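Local coordinates for mandelate racemase/muconate lactonizing enzyme (Polaromonas sp., PDB 2OG9), which probably catalyses a metal-dependent racemisation or related isomerisation, as in mandelate racemase and other enzymes of the enolase superfamily, at residues A48-E53 / I119-V124; K101-G106 / L114-I119; I174-G179 / V334-W339; G293-F298 / V322-A327. All coordinates share one frame; numbering follows the deposited sequence.

Contact 1 (A48-E53 / I119-V124); sequences AILFAE and IGAFDV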
loop_
_atom_site.group_PDB
_atom_site.type_symbol
_atom_site.label_atom_id
_atom_site.label_comp_id
_atom_site.label_asym_id
_atom_site.label_seq_id
_atom_site.Cartn_x
_atom_site.Cartn_y
_atom_site.Cartn_z
ATOM N N ALA A 48 -23.180 -1.929 -38.563
ATOM C CA ALA A 48 -24.575 -2.028 -38.155
ATOM C C ALA A 48 -24.905 -0.909 -37.176
ATOM O O ALA A 48 -24.287 -0.807 -36.121
ATOM C CB ALA A 48 -24.835 -3.392 -37.509
ATOM N N ILE A 49 -25.879 -0.072 -37.521
ATOM C CA ILE A 49 -26.261 1.034 -36.652
ATOM C C ILE A 49 -27.644 0.779 -36.063
ATOM O O ILE A 49 -28.573 0.433 -36.788
ATOM C CB ILE A 49 -26.333 2.374 -37.436
ATOM C CG1 ILE A 49 -25.038 2.610 -38.225
ATOM C CG2 ILE A 49 -26.613 3.517 -36.473
ATOM C CD1 ILE A 49 -23.813 2.851 -37.372
ATOM N N LEU A 50 -27.779 0.930 -34.750
ATOM C CA LEU A 50 -29.081 0.752 -34.112
ATOM C C LEU A 50 -29.650 2.125 -33.784
ATOM O O LEU A 50 -29.116 2.839 -32.941
ATOM C CB LEU A 50 -28.964 -0.065 -32.820
ATOM C CG LEU A 50 -30.245 -0.088 -31.974
ATOM C CD1 LEU A 50 -31.337 -0.816 -32.738
ATOM C CD2 LEU A 50 -29.983 -0.762 -30.635
ATOM N N PHE A 51 -30.724 2.506 -34.469
ATOM C CA PHE A 51 -31.356 3.791 -34.217
ATOM C C PHE A 51 -32.543 3.621 -33.276
ATOM O O PHE A 51 -33.300 2.656 -33.382
ATOM C CB PHE A 51 -31.854 4.417 -35.525
ATOM C CG PHE A 51 -30.766 5.000 -36.379
ATOM C CD1 PHE A 51 -30.067 6.131 -35.963
ATOM C CD2 PHE A 51 -30.438 4.417 -37.602
ATOM C CE1 PHE A 51 -29.053 6.675 -36.757
ATOM C CE2 PHE A 51 -29.424 4.953 -38.401
ATOM C CZ PHE A 51 -28.733 6.084 -37.975
ATOM N N ALA A 52 -32.686 4.558 -32.347
ATOM C CA ALA A 52 -33.801 4.549 -31.414
ATOM C C ALA A 52 -34.470 5.908 -31.509
ATOM O O ALA A 52 -33.800 6.950 -31.463
ATOM C CB ALA A 52 -33.315 4.304 -29.990
ATOM N N GLU A 53 -35.789 5.889 -31.671
ATOM C CA GLU A 53 -36.583 7.108 -31.752
ATOM C C GLU A 53 -37.570 7.049 -30.599
ATOM O O GLU A 53 -38.213 6.019 -30.369
ATOM C CB GLU A 53 -37.336 7.174 -33.081
ATOM C CG GLU A 53 -36.438 7.370 -34.294
ATOM C CD GLU A 53 -37.171 7.117 -35.602
ATOM O OE1 GLU A 53 -37.092 5.986 -36.129
ATOM O OE2 GLU A 53 -37.841 8.049 -36.094
ATOM N N ILE A 119 -29.284 -0.354 -24.707
ATOM C CA ILE A 119 -29.814 0.645 -23.787
ATOM C C ILE A 119 -29.285 2.033 -24.174
ATOM O O ILE A 119 -30.013 3.026 -24.120
ATOM C CB ILE A 119 -29.407 0.308 -22.322
ATOM C CG1 ILE A 119 -30.162 -0.941 -21.853
ATOM C CG2 ILE A 119 -29.696 1.485 -21.401
ATOM C CD1 ILE A 119 -29.760 -1.425 -20.448
ATOM N N GLY A 120 -28.020 2.083 -24.575
ATOM C CA GLY A 120 -27.397 3.338 -24.967
ATOM C C GLY A 120 -28.092 4.065 -26.106
ATOM O O GLY A 120 -28.082 5.292 -26.144
ATOM N N ALA A 121 -28.684 3.329 -27.041
ATOM C CA ALA A 121 -29.380 3.972 -28.153
ATOM C C ALA A 121 -30.544 4.782 -27.596
ATOM O O ALA A 121 -30.800 5.910 -28.042
ATOM C CB ALA A 121 -29.890 2.929 -29.142
ATOM N N PHE A 122 -31.242 4.205 -26.614
ATOM C CA PHE A 122 -32.376 4.869 -25.981
ATOM C C PHE A 122 -31.866 6.031 -25.133
ATOM O O PHE A 122 -32.441 7.116 -25.138
ATOM C CB PHE A 122 -33.146 3.892 -25.071
ATOM C CG PHE A 122 -33.766 2.726 -25.800
ATOM C CD1 PHE A 122 -34.717 2.933 -26.792
ATOM C CD2 PHE A 122 -33.390 1.419 -25.496
ATOM C CE1 PHE A 122 -35.287 1.850 -27.476
ATOM C CE2 PHE A 122 -33.954 0.328 -26.173
ATOM C CZ PHE A 122 -34.903 0.548 -27.166
ATOM N N ASP A 123 -30.784 5.784 -24.404
ATOM C CA ASP A 123 -30.184 6.792 -23.538
ATOM C C ASP A 123 -29.814 8.046 -24.328
ATOM O O ASP A 123 -30.099 9.163 -23.897
ATOM C CB ASP A 123 -28.933 6.214 -22.869
ATOM C CG ASP A 123 -28.347 7.141 -21.825
ATOM O OD1 ASP A 123 -28.924 7.248 -20.724
ATOM O OD2 ASP A 123 -27.300 7.760 -22.103
ATOM N N VAL A 124 -29.184 7.867 -25.484
ATOM C CA VAL A 124 -28.796 9.021 -26.288
ATOM C C VAL A 124 -30.036 9.787 -26.741
ATOM O O VAL A 124 -30.075 11.021 -26.705
ATOM C CB VAL A 124 -27.980 8.597 -27.525
ATOM C CG1 VAL A 124 -27.677 9.814 -28.386
ATOM C CG2 VAL A 124 -26.673 7.946 -27.086
#

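Contact 2 (K101-G106 / L114-I119); sequences KLCWAG and LSTQAI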
loop_
_atom_site.group_PDB
_atom_site.type_symbol
_atom_site.label_atom_id
_atom_site.label_comp_id
_atom_site.label_asym_id
_atom_site.label_seq_id
_atom_site.Cartn_x
_atom_site.Cartn_y
_atom_site.Cartn_z
ATOM N N LYS A 101 -33.468 1.019 -15.025
ATOM C CA LYS A 101 -34.649 0.179 -15.193
ATOM C C LYS A 101 -34.463 -0.788 -16.364
ATOM O O LYS A 101 -34.783 -1.972 -16.255
ATOM C CB LYS A 101 -35.905 1.035 -15.431
ATOM C CG LYS A 101 -37.170 0.199 -15.608
ATOM C CD LYS A 101 -38.382 1.033 -16.027
ATOM C CE LYS A 101 -39.601 0.130 -16.253
ATOM N NZ LYS A 101 -40.821 0.865 -16.707
ATOM N N LEU A 102 -33.942 -0.293 -17.484
ATOM C CA LEU A 102 -33.737 -1.156 -18.644
ATOM C C LEU A 102 -32.646 -2.185 -18.381
ATOM O O LEU A 102 -32.708 -3.314 -18.881
ATOM C CB LEU A 102 -33.383 -0.325 -19.879
ATOM C CG LEU A 102 -34.513 0.541 -20.448
ATOM C CD1 LEU A 102 -34.054 1.174 -21.751
ATOM C CD2 LEU A 102 -35.756 -0.302 -20.683
ATOM N N CYS A 103 -31.647 -1.798 -17.595
ATOM C CA CYS A 103 -30.558 -2.711 -17.266
ATOM C C CYS A 103 -31.127 -3.809 -16.359
ATOM O O CYS A 103 -30.827 -4.993 -16.535
ATOM C CB CYS A 103 -29.434 -1.952 -16.554
ATOM S SG CYS A 103 -27.886 -2.880 -16.376
ATOM N N TRP A 104 -31.963 -3.424 -15.398
ATOM C CA TRP A 104 -32.562 -4.414 -14.509
ATOM C C TRP A 104 -33.497 -5.331 -15.297
ATOM O O TRP A 104 -33.601 -6.520 -15.000
ATOM C CB TRP A 104 -33.332 -3.737 -13.364
ATOM C CG TRP A 104 -32.447 -3.266 -12.237
ATOM C CD1 TRP A 104 -32.140 -1.970 -11.913
ATOM C CD2 TRP A 104 -31.754 -4.089 -11.288
ATOM N NE1 TRP A 104 -31.304 -1.938 -10.821
ATOM C CE2 TRP A 104 -31.051 -3.222 -10.416
ATOM C CE3 TRP A 104 -31.662 -5.473 -11.086
ATOM C CZ2 TRP A 104 -30.261 -3.700 -9.360
ATOM C CZ3 TRP A 104 -30.876 -5.947 -10.035
ATOM C CH2 TRP A 104 -30.188 -5.059 -9.185
ATOM N N ALA A 105 -34.167 -4.784 -16.307
ATOM C CA ALA A 105 -35.074 -5.577 -17.126
ATOM C C ALA A 105 -34.322 -6.722 -17.810
ATOM O O ALA A 105 -34.932 -7.696 -18.251
ATOM C CB ALA A 105 -35.749 -4.692 -18.170
ATOM N N GLY A 106 -33.001 -6.592 -17.903
ATOM C CA GLY A 106 -32.184 -7.628 -18.513
ATOM C C GLY A 106 -30.971 -7.874 -17.635
ATOM O O GLY A 106 -29.850 -8.020 -18.126
ATOM N N LEU A 114 -23.510 -6.062 -25.374
ATOM C CA LEU A 114 -24.669 -5.846 -26.235
ATOM C C LEU A 114 -25.922 -5.280 -25.572
ATOM O O LEU A 114 -26.585 -4.420 -26.153
ATOM C CB LEU A 114 -25.043 -7.145 -26.962
ATOM C CG LEU A 114 -24.011 -7.765 -27.908
ATOM C CD1 LEU A 114 -24.590 -9.030 -28.533
ATOM C CD2 LEU A 114 -23.630 -6.767 -28.997
ATOM N N SER A 115 -26.261 -5.749 -24.374
ATOM C CA SER A 115 -27.473 -5.259 -23.726
ATOM C C SER A 115 -27.398 -3.779 -23.350
ATOM O O SER A 115 -28.345 -3.030 -23.589
ATOM C CB SER A 115 -27.800 -6.097 -22.488
ATOM O OG SER A 115 -26.758 -6.029 -21.536
ATOM N N THR A 116 -26.278 -3.346 -22.779
ATOM C CA THR A 116 -26.162 -1.947 -22.400
ATOM C C THR A 116 -25.944 -1.048 -23.618
ATOM O O THR A 116 -26.256 0.137 -23.577
ATOM C CB THR A 116 -25.040 -1.732 -21.350
ATOM O OG1 THR A 116 -23.863 -2.431 -21.751
ATOM C CG2 THR A 116 -25.487 -2.239 -19.984
ATOM N N GLN A 117 -25.413 -1.606 -24.702
ATOM C CA GLN A 117 -25.221 -0.814 -25.918
ATOM C C GLN A 117 -26.608 -0.560 -26.506
ATOM O O GLN A 117 -26.882 0.509 -27.048
ATOM C CB GLN A 117 -24.320 -1.563 -26.907
ATOM C CG GLN A 117 -22.933 -1.819 -26.320
ATOM C CD GLN A 117 -21.995 -2.576 -27.244
ATOM O OE1 GLN A 117 -22.428 -3.292 -28.156
ATOM N NE2 GLN A 117 -20.691 -2.445 -26.987
ATOM N N ALA A 118 -27.492 -1.542 -26.381
ATOM C CA ALA A 118 -28.859 -1.380 -26.865
ATOM C C ALA A 118 -29.494 -0.273 -26.015
ATOM O O ALA A 118 -30.151 0.640 -26.530
ATOM C CB ALA A 118 -29.626 -2.692 -26.704
ATOM N N ILE A 119 -29.284 -0.354 -24.707
ATOM C CA ILE A 119 -29.814 0.645 -23.787
ATOM C C ILE A 119 -29.285 2.033 -24.174
ATOM O O ILE A 119 -30.013 3.026 -24.120
ATOM C CB ILE A 119 -29.407 0.308 -22.322
ATOM C CG1 ILE A 119 -30.162 -0.941 -21.853
ATOM C CG2 ILE A 119 -29.696 1.485 -21.401
ATOM C CD1 ILE A 119 -29.760 -1.425 -20.448
HETATM O O HOH W 1 -28.503 -5.756 -19.228
#

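Contact 3 (I174-G179 / V334-W339); sequences IERGIG and VEHFEW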
loop_
_atom_site.group_PDB
_atom_site.type_symbol
_atom_site.label_atom_id
_atom_site.label_comp_id
_atom_site.label_asym_id
_atom_site.label_seq_id
_atom_site.Cartn_x
_atom_site.Cartn_y
_atom_site.Cartn_z
ATOM N N ILE A 174 -4.903 18.674 -44.154
ATOM C CA ILE A 174 -4.416 19.834 -43.430
ATOM C C ILE A 174 -4.899 21.124 -44.089
ATOM O O ILE A 174 -5.277 22.075 -43.403
ATOM C CB ILE A 174 -2.875 19.838 -43.363
ATOM C CG1 ILE A 174 -2.387 18.601 -42.604
ATOM C CG2 ILE A 174 -2.383 21.097 -42.678
ATOM C CD1 ILE A 174 -2.906 18.509 -41.179
ATOM N N GLU A 175 -4.900 21.151 -45.421
ATOM C CA GLU A 175 -5.336 22.341 -46.143
ATOM C C GLU A 175 -6.840 22.561 -45.998
ATOM O O GLU A 175 -7.327 23.680 -46.169
ATOM C CB GLU A 175 -4.953 22.250 -47.629
ATOM C CG GLU A 175 -5.734 21.234 -48.450
ATOM C CD GLU A 175 -5.197 21.097 -49.869
ATOM O OE1 GLU A 175 -4.017 20.711 -50.021
ATOM O OE2 GLU A 175 -5.951 21.373 -50.830
ATOM N N ARG A 176 -7.574 21.501 -45.676
ATOM C CA ARG A 176 -9.017 21.618 -45.503
ATOM C C ARG A 176 -9.370 21.996 -44.062
ATOM O O ARG A 176 -10.538 22.194 -43.733
ATOM C CB ARG A 176 -9.716 20.309 -45.891
ATOM C CG ARG A 176 -9.365 19.139 -45.005
ATOM C CD ARG A 176 -10.013 17.837 -45.464
ATOM N NE ARG A 176 -11.469 17.857 -45.353
ATOM C CZ ARG A 176 -12.229 16.768 -45.389
ATOM N NH1 ARG A 176 -11.671 15.572 -45.529
ATOM N NH2 ARG A 176 -13.548 16.874 -45.288
ATOM N N GLY A 177 -8.361 22.088 -43.199
ATOM C CA GLY A 177 -8.621 22.479 -41.824
ATOM C C GLY A 177 -8.411 21.462 -40.715
ATOM O O GLY A 177 -8.610 21.795 -39.547
ATOM N N ILE A 178 -8.019 20.236 -41.055
ATOM C CA ILE A 178 -7.795 19.212 -40.033
ATOM C C ILE A 178 -6.646 19.648 -39.129
ATOM O O ILE A 178 -5.672 20.235 -39.594
ATOM C CB ILE A 178 -7.473 17.840 -40.672
ATOM C CG1 ILE A 178 -8.682 17.337 -41.467
ATOM C CG2 ILE A 178 -7.132 16.822 -39.590
ATOM C CD1 ILE A 178 -9.906 17.014 -40.611
ATOM N N GLY A 179 -6.759 19.357 -37.835
ATOM C CA GLY A 179 -5.726 19.770 -36.897
ATOM C C GLY A 179 -4.649 18.760 -36.543
ATOM O O GLY A 179 -3.760 19.064 -35.750
ATOM N N VAL A 334 -10.859 15.146 -30.928
ATOM C CA VAL A 334 -11.914 14.318 -31.505
ATOM C C VAL A 334 -11.517 13.987 -32.936
ATOM O O VAL A 334 -11.012 14.857 -33.659
ATOM C CB VAL A 334 -13.282 15.051 -31.517
ATOM C CG1 VAL A 334 -14.295 14.230 -32.300
ATOM C CG2 VAL A 334 -13.778 15.262 -30.093
ATOM N N GLU A 335 -11.730 12.741 -33.351
ATOM C CA GLU A 335 -11.386 12.321 -34.708
ATOM C C GLU A 335 -12.462 12.706 -35.706
ATOM O O GLU A 335 -13.655 12.455 -35.473
ATOM C CB GLU A 335 -11.162 10.794 -34.756
ATOM C CG GLU A 335 -10.953 10.272 -36.169
ATOM C CD GLU A 335 -10.619 8.803 -36.201
ATOM O OE1 GLU A 335 -11.245 8.045 -35.431
ATOM O OE2 GLU A 335 -9.746 8.402 -36.997
ATOM N N HIS A 336 -12.039 13.358 -36.783
ATOM C CA HIS A 336 -12.962 13.737 -37.830
ATOM C C HIS A 336 -12.968 12.671 -38.889
ATOM O O HIS A 336 -12.051 12.600 -39.720
ATOM C CB HIS A 336 -12.578 15.055 -38.523
ATOM C CG HIS A 336 -13.407 15.355 -39.732
ATOM N ND1 HIS A 336 -13.270 14.670 -40.921
ATOM C CD2 HIS A 336 -14.379 16.275 -39.932
ATOM C CE1 HIS A 336 -14.117 15.165 -41.804
ATOM N NE2 HIS A 336 -14.800 16.140 -41.231
ATOM N N PHE A 337 -13.981 11.825 -38.865
ATOM C CA PHE A 337 -14.012 10.800 -39.872
ATOM C C PHE A 337 -15.430 10.759 -40.460
ATOM O O PHE A 337 -16.420 10.821 -39.721
ATOM C CB PHE A 337 -13.512 9.498 -39.234
ATOM C CG PHE A 337 -14.587 8.565 -38.838
ATOM C CD1 PHE A 337 -15.479 8.866 -37.808
ATOM C CD2 PHE A 337 -14.716 7.373 -39.507
ATOM C CE1 PHE A 337 -16.476 7.962 -37.459
ATOM C CE2 PHE A 337 -15.699 6.461 -39.171
ATOM C CZ PHE A 337 -16.592 6.756 -38.147
ATOM N N GLU A 338 -15.497 10.684 -41.795
ATOM C CA GLU A 338 -16.719 10.760 -42.618
ATOM C C GLU A 338 -17.663 9.577 -42.795
ATOM O O GLU A 338 -18.750 9.763 -43.328
ATOM C CB GLU A 338 -16.307 11.277 -44.012
ATOM C CG GLU A 338 -15.444 10.288 -44.839
ATOM C CD GLU A 338 -14.024 10.065 -44.262
ATOM O OE1 GLU A 338 -13.376 11.044 -43.826
ATOM O OE2 GLU A 338 -13.543 8.908 -44.252
ATOM N N TRP A 339 -17.310 8.387 -42.316
ATOM C CA TRP A 339 -18.178 7.209 -42.552
ATOM C C TRP A 339 -19.692 7.278 -42.252
ATOM O O TRP A 339 -20.503 6.727 -43.003
ATOM C CB TRP A 339 -17.638 5.963 -41.830
ATOM C CG TRP A 339 -16.209 5.633 -42.114
ATOM C CD1 TRP A 339 -15.341 6.340 -42.890
ATOM C CD2 TRP A 339 -15.458 4.544 -41.558
ATOM N NE1 TRP A 339 -14.092 5.765 -42.850
ATOM C CE2 TRP A 339 -14.137 4.661 -42.041
ATOM C CE3 TRP A 339 -15.775 3.485 -40.695
ATOM C CZ2 TRP A 339 -13.129 3.758 -41.690
ATOM C CZ3 TRP A 339 -14.774 2.586 -40.346
ATOM C CH2 TRP A 339 -13.464 2.730 -40.845
#

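Contact 4 (G293-F298 / V322-A327); sequences GGITPF and VHLAAA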
loop_
_atom_site.group_PDB
_atom_site.type_symbol
_atom_site.label_atom_id
_atom_site.label_comp_id
_atom_site.label_asym_id
_atom_site.label_seq_id
_atom_site.Cartn_x
_atom_site.Cartn_y
_atom_site.Cartn_z
ATOM N N GLY A 293 -22.529 2.245 -23.436
ATOM C CA GLY A 293 -23.900 2.290 -22.956
ATOM C C GLY A 293 -24.597 3.632 -23.040
ATOM O O GLY A 293 -25.634 3.830 -22.406
ATOM N N GLY A 294 -24.035 4.561 -23.807
ATOM C CA GLY A 294 -24.668 5.857 -23.948
ATOM C C GLY A 294 -23.991 7.010 -23.233
ATOM O O GLY A 294 -22.892 6.882 -22.681
ATOM N N ILE A 295 -24.669 8.150 -23.247
ATOM C CA ILE A 295 -24.173 9.367 -22.624
ATOM C C ILE A 295 -24.117 9.265 -21.099
ATOM O O ILE A 295 -23.177 9.762 -20.473
ATOM C CB ILE A 295 -25.061 10.567 -23.027
ATOM C CG1 ILE A 295 -24.893 10.841 -24.528
ATOM C CG2 ILE A 295 -24.709 11.787 -22.184
ATOM C CD1 ILE A 295 -25.924 11.813 -25.123
ATOM N N THR A 296 -25.115 8.615 -20.507
ATOM C CA THR A 296 -25.166 8.474 -19.057
ATOM C C THR A 296 -23.898 7.805 -18.506
ATOM O O THR A 296 -23.245 8.366 -17.625
ATOM C CB THR A 296 -26.449 7.721 -18.621
ATOM O OG1 THR A 296 -27.591 8.571 -18.834
ATOM C CG2 THR A 296 -26.381 7.334 -17.150
ATOM N N PRO A 297 -23.532 6.608 -19.003
ATOM C CA PRO A 297 -22.304 6.011 -18.452
ATOM C C PRO A 297 -21.050 6.780 -18.882
ATOM O O PRO A 297 -20.058 6.831 -18.151
ATOM C CB PRO A 297 -22.340 4.565 -18.968
ATOM C CG PRO A 297 -23.253 4.624 -20.173
ATOM C CD PRO A 297 -24.310 5.615 -19.765
ATOM N N PHE A 298 -21.107 7.400 -20.059
ATOM C CA PHE A 298 -19.982 8.190 -20.558
ATOM C C PHE A 298 -19.687 9.345 -19.594
ATOM O O PHE A 298 -18.528 9.647 -19.317
ATOM C CB PHE A 298 -20.293 8.758 -21.950
ATOM C CG PHE A 298 -19.158 9.548 -22.555
ATOM C CD1 PHE A 298 -18.334 8.978 -23.520
ATOM C CD2 PHE A 298 -18.906 10.855 -22.149
ATOM C CE1 PHE A 298 -17.277 9.699 -24.073
ATOM C CE2 PHE A 298 -17.847 11.580 -22.696
ATOM C CZ PHE A 298 -17.035 11.000 -23.657
ATOM N N VAL A 322 -18.508 15.263 -30.330
ATOM C CA VAL A 322 -18.132 16.669 -30.394
ATOM C C VAL A 322 -18.846 17.417 -29.263
ATOM O O VAL A 322 -18.293 18.351 -28.670
ATOM C CB VAL A 322 -18.491 17.309 -31.768
ATOM C CG1 VAL A 322 -19.988 17.240 -32.029
ATOM C CG2 VAL A 322 -18.017 18.746 -31.792
ATOM N N HIS A 323 -20.071 17.001 -28.953
ATOM C CA HIS A 323 -20.831 17.631 -27.875
ATOM C C HIS A 323 -20.258 17.257 -26.513
ATOM O O HIS A 323 -20.103 18.108 -25.633
ATOM C CB HIS A 323 -22.294 17.196 -27.933
ATOM C CG HIS A 323 -23.048 17.772 -29.089
ATOM N ND1 HIS A 323 -23.466 19.085 -29.123
ATOM C CD2 HIS A 323 -23.433 17.225 -30.266
ATOM C CE1 HIS A 323 -24.077 19.322 -30.270
ATOM N NE2 HIS A 323 -24.070 18.209 -30.983
ATOM N N LEU A 324 -19.960 15.972 -26.337
ATOM C CA LEU A 324 -19.418 15.490 -25.076
ATOM C C LEU A 324 -18.024 16.068 -24.819
ATOM O O LEU A 324 -17.710 16.466 -23.698
ATOM C CB LEU A 324 -19.392 13.956 -25.078
ATOM C CG LEU A 324 -20.789 13.324 -25.193
ATOM C CD1 LEU A 324 -20.694 11.813 -25.362
ATOM C CD2 LEU A 324 -21.601 13.665 -23.950
ATOM N N ALA A 325 -17.200 16.131 -25.862
ATOM C CA ALA A 325 -15.856 16.686 -25.731
ATOM C C ALA A 325 -15.907 18.166 -25.359
ATOM O O ALA A 325 -15.064 18.659 -24.608
ATOM C CB ALA A 325 -15.082 16.504 -27.036
ATOM N N ALA A 326 -16.897 18.880 -25.883
ATOM C CA ALA A 326 -17.025 20.302 -25.589
ATOM C C ALA A 326 -17.272 20.529 -24.099
ATOM O O ALA A 326 -16.917 21.572 -23.553
ATOM C CB ALA A 326 -18.173 20.900 -26.402
ATOM N N ALA A 327 -17.881 19.546 -23.449
ATOM C CA ALA A 327 -18.202 19.635 -22.029
ATOM C C ALA A 327 -17.081 19.213 -21.072
ATOM O O ALA A 327 -17.246 19.318 -19.861
ATOM C CB ALA A 327 -19.466 18.809 -21.739
#

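Contact 1 (A48-E53 / I119-V124)
A52 and A121 meet methyl to methyl, with A52 CB 3.8 Å from A121 CB. The same A52 methyl also rests against the helix backbone, 3.6 Å from A121 O. L50 adds a second touch on A121, its CD2 methyl lying 4.0 Å from A121 CB. The backbone joins in, since L50 O is 3.9 Å from A121 CB. A121 CB is thus gripped by two alternate residues of the strand. F122 reaches A52 with one corner of its ring, F122 CD1 to A52 CB at 3.8 Å, and the methyl approaches the ring obliquely. F122 CG stands beside its own backbone N (chi1 -63°), and this turns the ring from the flank of the helix back to the strand. The two alanines let the backbones come close: A52 CA and A121 CA are 5.5 Å apart. The segment axes approach to 7.4 Å and run at 44° to each other. All four touching residues are buried, and the contact is van der Waals packing of a helix on a sheet. F51 and E53 start out on the other side of the strand, where E53 pairs with R19. Strand 46-56 lies between strands 15-26 and 61-69 in the antiparallel sheet of the N-terminal domain. Helix 114-133 covers this sheet, F122 packs also on V18 and I20 of strand 15-26, and helix 95-104 touches the helix at I119.

Contact 2 (K101-G106 / L114-I119)
The CD1 methyl of I119 lies over one face of the flat peptide group that joins L102 to C103. It sits almost straight above the peptide nitrogen, with I119 CD1 3.4 Å from C103 N. The carbonyl carbon is close behind, L102 C being 3.6 Å from I119 CD1. The CG1 branch of I119 stands beside its own backbone N (chi1 -70°) and then runs out extended, which carries CD1 to the neighbouring helix. On the way, I119 CG1 packs 3.8 Å from L102 CB. The methyl also touches the side chain of C103, whose CB is 3.9 Å from I119 CD1. The sulfur of C103 lies near the first turn of helix 114-133, where C103 SG and T116 CG2 make a looser contact at 4.4 Å. One water bridges the segments at their other end. It donates to G106 O at 2.9 Å and accepts from S115 OG at 2.9 Å. The two helices, 95-104 and 114-133, form a helical pair of the N-terminal domain, and I83 of helix 73-83 packs on both L102 and I119. The start of helix 114-133 also faces the second subunit, where Q117 NE2 bonds S108 O of that subunit. The chemistry is therefore mixed: an apolar peg pressed on a backbone face holds the helices, while a water ties the turn at G106 to the S115 hydroxyl.

Contact 3 (I174-G179 / V334-W339)
R176 and H336 cross at about a right angle where the turn leading to strand 181-184 meets the chain just after strand 333-335. The setting is the TIM-barrel-like domain of the enolase superfamily. Helix 163-175 ends in a Schellman motif at G177, whose positive phi turns the chain. The guanidinium plane of R176 and the ring plane of H336 are 73° apart. This is no stack, and R176 NH2 comes obliquely to the ring, 3.9 Å from H336 CE1. R176 starts with CG between its backbone N and carbonyl carbon (chi1 65°) and bends again at chi3, which brings the head group over to the histidine. R176 NH2 also lies 4.3 Å from H336 NE2. A positive charge so near would probably disfavour protonation of the ring. E338 is on the same side, but its OE1 stays 5.1 Å from R176 NH1, so any attraction acts at a distance. Buried I178 likewise crosses H336 at about a right angle. I350 of strand 350-351 packs against R176, I178 and H336, and M318 of helix 318-326 adds to the cover of the histidine. H336 CG points anti to its backbone N (chi1 172°), which brings the base of the ring to the isoleucine. There a single methyl makes the touch: I178 CD1 is 3.9 Å from H336 CB and 4.0 Å from H336 CG.

Contact 4 (G293-F298 / V322-A327)
L324 and F298 meet through a CH-pi contact. The CD1 methyl of L324 stands over the centre of the F298 ring, 3.8 Å from the centroid and 9° off the ring normal. The two side chains come from opposite directions. F298 CG is anti to its backbone N (chi1 -178°), which lays the ring out between the helices. Apolar packing makes up the rest. L324 CB touches the ring at F298 CE2, 3.7 Å away. The other branch of the leucine goes to I295, with L324 CD2 4.0 Å from I295 CG2. L324 thus spreads its two methyls over two residues one helical turn apart. Without the ring, as with an alanine at F298, L324 CD1 would probably lose the face it rests on and a gap would open between the helices. The backbone sets the first helix: G293 forms a Schellman motif, G294 is the N-cap of the next helix, and F298 N bonds G294 O at 3.2 Å. Helix 295-307 and helix 318-326 come in succession around the barrel, with strand 311-312 between them in the chain. L138 and L142 of helix 138-142 pack on I295 and L324 respectively, and helix 114-133 covers I295 through D123 and W127.

In the fold
Contacts 1 and 2 belong to the N-terminal domain and close before contacts 3 and 4, of the barrel domain, open. Contact 2 falls within the span of chain bounded by contact 1; both use helix 114-133 and share I119, their centres about 11 Å apart. Contact 4 falls likewise within the span of contact 3, their centres about 20 Å apart, and V334 CG2 touches A325 CB at 3.5 Å. The segments of contacts 1 and 4 meet across the domain boundary, centres about 14 Å apart, where D123 OD1 probably bonds T296 OG1. Contact 3 is the far end, its centre about 25 Å from that of contact 1. Helix 114-133 therefore packs on sheet, neighbouring helix and barrel.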